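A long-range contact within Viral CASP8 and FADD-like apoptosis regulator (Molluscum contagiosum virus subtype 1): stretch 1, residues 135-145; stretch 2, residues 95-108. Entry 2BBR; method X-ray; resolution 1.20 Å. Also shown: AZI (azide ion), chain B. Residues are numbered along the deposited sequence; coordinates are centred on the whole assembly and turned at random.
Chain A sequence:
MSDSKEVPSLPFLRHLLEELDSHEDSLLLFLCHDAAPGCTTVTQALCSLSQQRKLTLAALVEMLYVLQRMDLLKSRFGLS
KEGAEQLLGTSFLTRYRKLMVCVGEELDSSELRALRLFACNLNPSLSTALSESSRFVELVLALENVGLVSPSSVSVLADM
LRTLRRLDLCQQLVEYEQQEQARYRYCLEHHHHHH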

# COMPACT_ATOMS: atom_id res chain seq x y z
N ARG A 135 -6.23 -1.94 -11.20
CA ARG A 135 -6.40 -2.40 -9.82
C ARG A 135 -6.73 -1.19 -8.93
O ARG A 135 -6.55 -0.05 -9.35
CB ARG A 135 -5.11 -3.03 -9.30
CG ARG A 135 -4.54 -4.17 -10.13
CD ARG A 135 -3.31 -4.75 -9.45
NE ARG A 135 -2.80 -5.96 -10.10
CZ ARG A 135 -2.01 -5.96 -11.17
NH1 ARG A 135 -1.62 -4.83 -11.72
NH2 ARG A 135 -1.61 -7.12 -11.69
N PHE A 136 -7.20 -1.45 -7.72
CA PHE A 136 -7.51 -0.36 -6.80
C PHE A 136 -6.27 0.50 -6.54
O PHE A 136 -6.36 1.73 -6.52
CB PHE A 136 -8.04 -0.89 -5.47
CG PHE A 136 -8.43 0.20 -4.50
CD1 PHE A 136 -9.55 0.99 -4.72
CD2 PHE A 136 -7.65 0.46 -3.37
CE1 PHE A 136 -9.89 2.01 -3.84
CE2 PHE A 136 -7.98 1.48 -2.49
CZ PHE A 136 -9.11 2.26 -2.72
N VAL A 137 -5.10 -0.12 -6.35
CA VAL A 137 -3.90 0.67 -6.10
C VAL A 137 -3.58 1.55 -7.29
O VAL A 137 -3.02 2.64 -7.14
CB VAL A 137 -2.66 -0.20 -5.76
CG1 VAL A 137 -2.85 -0.85 -4.40
CG2 VAL A 137 -2.44 -1.25 -6.84
N GLU A 138 -3.93 1.10 -8.49
CA GLU A 138 -3.68 1.90 -9.68
C GLU A 138 -4.67 3.07 -9.72
O GLU A 138 -4.33 4.16 -10.16
CB GLU A 138 -3.74 1.01 -10.92
CG GLU A 138 -2.50 0.11 -11.00
CD GLU A 138 -2.64 -1.09 -11.93
OE1 GLU A 138 -1.62 -1.77 -12.18
OE2 GLU A 138 -3.76 -1.38 -12.39
N LEU A 139 -5.89 2.84 -9.24
CA LEU A 139 -6.89 3.91 -9.17
C LEU A 139 -6.39 4.96 -8.17
O LEU A 139 -6.47 6.16 -8.43
CB LEU A 139 -8.23 3.35 -8.70
CG LEU A 139 -9.31 4.37 -8.32
CD1 LEU A 139 -9.62 5.27 -9.51
CD2 LEU A 139 -10.57 3.64 -7.86
N VAL A 140 -5.86 4.51 -7.04
CA VAL A 140 -5.34 5.44 -6.04
C VAL A 140 -4.21 6.29 -6.62
O VAL A 140 -4.21 7.51 -6.47
CB VAL A 140 -4.84 4.69 -4.78
CG1 VAL A 140 -4.18 5.68 -3.81
CG2 VAL A 140 -6.00 3.98 -4.10
N LEU A 141 -3.27 5.66 -7.31
CA LEU A 141 -2.18 6.42 -7.90
C LEU A 141 -2.69 7.42 -8.94
O LEU A 141 -2.19 8.54 -9.03
CB LEU A 141 -1.14 5.48 -8.53
CG LEU A 141 -0.33 4.64 -7.53
CD1 LEU A 141 0.63 3.75 -8.29
CD2 LEU A 141 0.43 5.55 -6.57
N ALA A 142 -3.69 7.01 -9.73
CA ALA A 142 -4.25 7.91 -10.73
C ALA A 142 -4.85 9.14 -10.06
O ALA A 142 -4.68 10.27 -10.54
CB ALA A 142 -5.30 7.18 -11.56
N LEU A 143 -5.56 8.93 -8.96
CA LEU A 143 -6.16 10.05 -8.23
C LEU A 143 -5.06 10.92 -7.63
O LEU A 143 -5.17 12.15 -7.63
CB LEU A 143 -7.08 9.52 -7.12
CG LEU A 143 -8.37 8.85 -7.58
CD1 LEU A 143 -8.99 8.07 -6.43
CD2 LEU A 143 -9.35 9.88 -8.12
N GLU A 144 -4.01 10.30 -7.12
CA GLU A 144 -2.89 11.04 -6.54
C GLU A 144 -2.21 11.90 -7.59
O GLU A 144 -1.85 13.05 -7.34
CB GLU A 144 -1.82 10.09 -6.00
CG GLU A 144 -2.04 9.51 -4.63
CD GLU A 144 -0.85 8.66 -4.19
OE1 GLU A 144 0.30 9.08 -4.43
OE2 GLU A 144 -1.08 7.58 -3.62
N ASN A 145 -2.03 11.33 -8.78
CA ASN A 145 -1.33 12.02 -9.84
C ASN A 145 -1.99 13.28 -10.37
O ASN A 145 -1.31 14.12 -10.97
CB ASN A 145 -1.01 11.04 -10.98
CG ASN A 145 0.01 10.00 -10.56
OD1 ASN A 145 0.75 10.20 -9.59
ND2 ASN A 145 0.08 8.89 -11.29
N1 AZI B . -0.16 -1.59 9.97
N2 AZI B . -0.73 -0.99 9.13
N3 AZI B . -1.35 -0.41 8.34
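Stretch 2 (95-108) RYRKLMVCVGEELD

The most unusual feature of this contact is a glycine that admits an aromatic ring to the backbone of the opposing helix. At Gly104 the CA lies 3.3 Å from CD2 of Phe136, and the two CA atoms, Gly104 CA and Phe136 CA, are 5.1 Å apart, the nearest such pair in the backbone register. A CB in ideal geometry on Gly104 would point toward stretch 1 and fall 2.9 Å from Phe136 CD2, a clash. The example illustrates a general principle of helix packing: where a large side chain meets a backbone closely, the absence of a side chain makes the room.

Stretch 2 runs as an α-helix from Arg95 to about Gly104, then passes through a type I turn from Gly104 to Leu107 and continues in extended form to Asp108, the N-cap of a following helix. Its helix meets the one that begins at Phe136 with a closest axial approach of 9.4 Å and a signed crossing angle of 133°, so the two helices run obliquely antiparallel. The C-terminal part of the stretch 2 helix therefore lies by the start of the stretch 1 helix, while Tyr96 and Arg97 reach Glu144, two turns further along.

Phe136, buried and with chi1 in the t well, gives up the largest area to the contact. Its ring presents an edge to the carbonyl of Met100, with CE2 3.3 Å from Met100 O, an oxygen that also accepts the helical hydrogen bond from Gly104 N. Val103 CG1 approaches Phe136 CZ at 4.0 Å, and beyond the helix Leu107 CD1 reaches Phe136 CD1 at 3.5 Å, so the turn brings one more apolar group to the same ring.

Beside and beyond Phe136 the contacts continue with smaller apolar side chains. Met100 SD rests 4.1 Å from Val140 CG2, and Val101 CG2 meets Val137 CG1 at 4.2 Å even though the CA-to-CB bond of Val101 points away from stretch 1.

The far end is polar. The CA-to-CB bonds of Tyr96 and Arg97 point sideways to stretch 1, but the ends of the side chains come nearer and converge on Glu144. Tyr96 OH donates a hydrogen bond to Glu144 OE2 at 2.7 Å. Arg97 forms a salt bridge with two hydrogen bonds: NH2 to Glu144 OE1 at 3.0 Å, nearly straight, and NH1 to Glu144 OE2 at 2.6 Å, short but weak because its angle is only 129°. One carboxylate thus accepts from three donor atoms of two successive residues, complementing the apolar packing around Phe136.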

# COMPACT_ATOMS: atom_id res chain seq x y z
N ARG A 95 1.01 4.33 6.97
CA ARG A 95 -0.34 3.86 7.19
C ARG A 95 -1.17 4.14 5.94
O ARG A 95 -2.03 3.34 5.56
CB ARG A 95 -0.94 4.56 8.42
CG ARG A 95 -2.43 4.33 8.62
CD ARG A 95 -2.82 2.87 8.68
NE ARG A 95 -4.23 2.75 9.03
CZ ARG A 95 -4.97 1.66 8.86
NH1 ARG A 95 -4.43 0.57 8.34
NH2 ARG A 95 -6.25 1.68 9.21
N TYR A 96 -0.91 5.27 5.28
CA TYR A 96 -1.64 5.62 4.07
C TYR A 96 -1.54 4.52 3.01
O TYR A 96 -2.55 4.03 2.51
CB TYR A 96 -1.11 6.94 3.48
CG TYR A 96 -1.62 7.24 2.09
CD1 TYR A 96 -2.97 7.46 1.85
CD2 TYR A 96 -0.74 7.29 1.01
CE1 TYR A 96 -3.45 7.71 0.57
CE2 TYR A 96 -1.20 7.54 -0.28
CZ TYR A 96 -2.56 7.75 -0.49
OH TYR A 96 -3.02 8.01 -1.76
N ARG A 97 -0.31 4.13 2.67
CA ARG A 97 -0.12 3.11 1.65
C ARG A 97 -0.65 1.74 2.07
O ARG A 97 -1.27 1.04 1.28
CB ARG A 97 1.37 3.00 1.28
CG ARG A 97 2.01 4.27 0.75
CD ARG A 97 1.82 4.42 -0.75
NE ARG A 97 2.28 5.73 -1.21
CZ ARG A 97 1.72 6.38 -2.22
NH1 ARG A 97 0.70 5.83 -2.87
NH2 ARG A 97 2.15 7.59 -2.55
N LYS A 98 -0.37 1.35 3.31
CA LYS A 98 -0.84 0.06 3.78
C LYS A 98 -2.36 -0.00 3.80
O LYS A 98 -2.96 -1.01 3.41
CB LYS A 98 -0.26 -0.23 5.17
CG LYS A 98 1.24 -0.49 5.15
CD LYS A 98 1.81 -0.78 6.53
CE LYS A 98 1.91 0.48 7.37
NZ LYS A 98 2.25 0.17 8.78
N LEU A 99 -3.00 1.08 4.25
CA LEU A 99 -4.46 1.13 4.29
C LEU A 99 -5.06 1.01 2.90
O LEU A 99 -6.04 0.29 2.70
CB LEU A 99 -4.93 2.43 4.93
CG LEU A 99 -6.44 2.68 4.96
CD1 LEU A 99 -7.16 1.53 5.65
CD2 LEU A 99 -6.73 3.99 5.68
N MET A 100 -4.48 1.71 1.93
CA MET A 100 -5.01 1.64 0.57
C MET A 100 -4.93 0.22 0.02
O MET A 100 -5.86 -0.24 -0.65
CB MET A 100 -4.26 2.61 -0.34
CG MET A 100 -4.52 4.08 -0.03
SD MET A 100 -6.28 4.56 -0.06
CE MET A 100 -6.56 4.80 1.68
N VAL A 101 -3.84 -0.49 0.29
CA VAL A 101 -3.73 -1.86 -0.18
C VAL A 101 -4.82 -2.72 0.45
O VAL A 101 -5.51 -3.48 -0.24
CB VAL A 101 -2.36 -2.48 0.16
CG1 VAL A 101 -2.38 -3.98 -0.11
CG2 VAL A 101 -1.26 -1.81 -0.67
N CYS A 102 -4.99 -2.58 1.76
CA CYS A 102 -5.99 -3.38 2.45
C CYS A 102 -7.42 -3.09 2.00
O CYS A 102 -8.21 -4.02 1.84
CB CYS A 102 -5.85 -3.18 3.96
SG CYS A 102 -4.32 -3.92 4.58
N VAL A 103 -7.74 -1.82 1.78
CA VAL A 103 -9.08 -1.47 1.31
C VAL A 103 -9.29 -2.07 -0.08
O VAL A 103 -10.37 -2.60 -0.37
CB VAL A 103 -9.25 0.07 1.26
CG1 VAL A 103 -10.52 0.44 0.51
CG2 VAL A 103 -9.30 0.61 2.67
N GLY A 104 -8.27 -2.02 -0.92
CA GLY A 104 -8.39 -2.58 -2.25
C GLY A 104 -8.72 -4.07 -2.22
O GLY A 104 -9.42 -4.57 -3.10
N GLU A 105 -8.21 -4.78 -1.22
CA GLU A 105 -8.46 -6.21 -1.11
C GLU A 105 -9.85 -6.53 -0.55
O GLU A 105 -10.27 -7.68 -0.54
CB GLU A 105 -7.38 -6.88 -0.26
CG GLU A 105 -5.99 -6.80 -0.86
CD GLU A 105 -5.92 -7.35 -2.27
OE1 GLU A 105 -5.66 -6.57 -3.21
OE2 GLU A 105 -6.14 -8.57 -2.44
N GLU A 106 -10.56 -5.50 -0.08
CA GLU A 106 -11.91 -5.68 0.48
C GLU A 106 -12.97 -5.33 -0.55
O GLU A 106 -14.17 -5.36 -0.26
CB GLU A 106 -12.10 -4.80 1.71
CG GLU A 106 -11.22 -5.18 2.89
CD GLU A 106 -11.53 -6.56 3.44
OE1 GLU A 106 -10.76 -7.04 4.30
OE2 GLU A 106 -12.54 -7.16 3.02
N LEU A 107 -12.53 -4.98 -1.75
CA LEU A 107 -13.44 -4.62 -2.83
C LEU A 107 -13.48 -5.73 -3.88
O LEU A 107 -12.46 -6.36 -4.16
CB LEU A 107 -12.97 -3.33 -3.50
CG LEU A 107 -12.97 -2.06 -2.64
CD1 LEU A 107 -12.08 -1.00 -3.29
CD2 LEU A 107 -14.38 -1.55 -2.47
N ASP A 108 -14.66 -5.97 -4.44
CA ASP A 108 -14.78 -6.97 -5.49
C ASP A 108 -14.66 -6.23 -6.82
O ASP A 108 -14.60 -4.99 -6.84
CB ASP A 108 -16.11 -7.73 -5.39
CG ASP A 108 -17.32 -6.81 -5.42
OD1 ASP A 108 -17.44 -6.01 -6.36
OD2 ASP A 108 -18.16 -6.91 -4.50